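Local coordinates for lactaldehyde dehydrogenase (Escherichia coli, PDB 2IMP) that catalyses the irreversible NAD-dependent oxidation of L-lactaldehyde, formed in L-fucose and L-rhamnose breakdown, to L-lactate, and also oxidises glycolaldehyde, at the interface of chains A and B. Coordinates in Å, arbitrary orientation; residue numbers count along the deposited sequence, not the author numbering. Chains: chain A/B, Lactaldehyde dehydrogenase.

The interface of chains A and B. Residues chain A 437-439; chain B 134, 476, 478.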
# COMPACT_ATOMS: atom_id res chain seq x y z
N ILE A 437 5.29 -13.60 21.25
CA ILE A 437 4.33 -14.13 22.20
C ILE A 437 4.22 -15.68 22.18
O ILE A 437 3.87 -16.28 21.16
CB ILE A 437 2.94 -13.53 21.95
CG1 ILE A 437 3.03 -12.00 22.04
CG2 ILE A 437 1.94 -14.06 22.98
CD1 ILE A 437 1.72 -11.29 21.80
N ASN A 438 4.54 -16.28 23.33
CA ASN A 438 4.50 -17.73 23.50
C ASN A 438 5.26 -18.56 22.43
O ASN A 438 4.74 -19.53 21.89
CB ASN A 438 3.04 -18.21 23.58
CG ASN A 438 2.34 -17.70 24.83
OD1 ASN A 438 2.94 -17.59 25.90
ND2 ASN A 438 1.05 -17.40 24.70
N ARG A 439 6.49 -18.14 22.17
CA ARG A 439 7.39 -18.80 21.23
C ARG A 439 8.82 -18.23 21.34
O ARG A 439 9.03 -17.21 22.00
CB ARG A 439 6.90 -18.65 19.78
CG ARG A 439 6.74 -17.22 19.30
CD ARG A 439 6.97 -17.10 17.79
NE ARG A 439 8.38 -17.20 17.45
CZ ARG A 439 8.89 -17.04 16.22
NH1 ARG A 439 8.09 -16.76 15.20
NH2 ARG A 439 10.20 -17.14 16.03
N GLU B 134 0.29 -19.02 13.35
CA GLU B 134 0.93 -17.79 13.78
C GLU B 134 0.49 -16.55 12.99
O GLU B 134 0.32 -16.60 11.77
CB GLU B 134 2.46 -17.88 13.71
CG GLU B 134 3.16 -16.56 14.05
CD GLU B 134 4.68 -16.62 13.98
OE1 GLU B 134 5.24 -16.64 12.87
OE2 GLU B 134 5.32 -16.65 15.05
N TYR B 476 4.93 -11.23 16.80
CA TYR B 476 4.77 -12.61 16.38
C TYR B 476 3.88 -13.36 17.38
O TYR B 476 4.35 -13.85 18.41
CB TYR B 476 6.13 -13.31 16.26
CG TYR B 476 7.04 -12.76 15.17
CD1 TYR B 476 7.79 -11.60 15.38
CD2 TYR B 476 7.16 -13.41 13.94
CE1 TYR B 476 8.65 -11.11 14.39
CE2 TYR B 476 8.02 -12.93 12.95
CZ TYR B 476 8.76 -11.77 13.18
OH TYR B 476 9.60 -11.29 12.21
N GLN B 478 2.08 -16.40 18.36
CA GLN B 478 2.00 -17.84 18.14
C GLN B 478 0.77 -18.54 18.77
O GLN B 478 0.55 -18.47 19.98
CB GLN B 478 3.27 -18.53 18.66
CG GLN B 478 3.31 -20.03 18.40
CD GLN B 478 3.32 -20.36 16.91
OE1 GLN B 478 4.33 -20.15 16.23
NE2 GLN B 478 2.20 -20.87 16.41
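Strand 434-437 of chain A meets strand 470-478 of chain B where A:Ile437 pairs with B:Tyr476 and B:Gln478. The C-terminal strand of one subunit thus adds to a strand of its neighbour, as in the oligomerisation arms of aldehyde dehydrogenases. The enzyme is a homotetramer, and the two-fold repeats the contact with the chains exchanged. A:Ile437 N donates to B:Tyr476 O at 3.0 Å. A return bond from B:Gln478 N to A:Ile437 O is weak at 3.3 Å.

Just past the strand, A:Arg439 reaches over to strand 134-142 of chain B. Its NH1 lies 2.8 Å from B:Glu134 OE2, in a salt bridge that is also a hydrogen bond, 162° at the hydrogen. The carboxylate oxygen uses its syn lone pair. Guanidinium and carboxylate are nearly coplanar, 11° apart, and the acid sits at the edge of the guanidinium. B:Glu134 gets there with an extended chain, its CG anti to the backbone N (chi1 175°). The arginine chain instead bends at chi3 and crosses the glutamate at about a right angle.

B:Gln478 supplies the apolar part of the contact. Its CB packs 3.8 Å from A:Arg439 CG, so the start of the arginine chain lies against the glutamine. The glutamine CB also lies 3.7 Å from A:Asn438 O, a backbone carbonyl. B:Glu134 OE1 lies in plane at the edge of the B:Tyr476 ring, so the ring borders the carboxylate as well as NH1. The centre of the contact lies about 17 Å from the catalytic A:Cys285. On the tyrosine ring, CD2 lies 3.7 Å from A:Arg439 NH1.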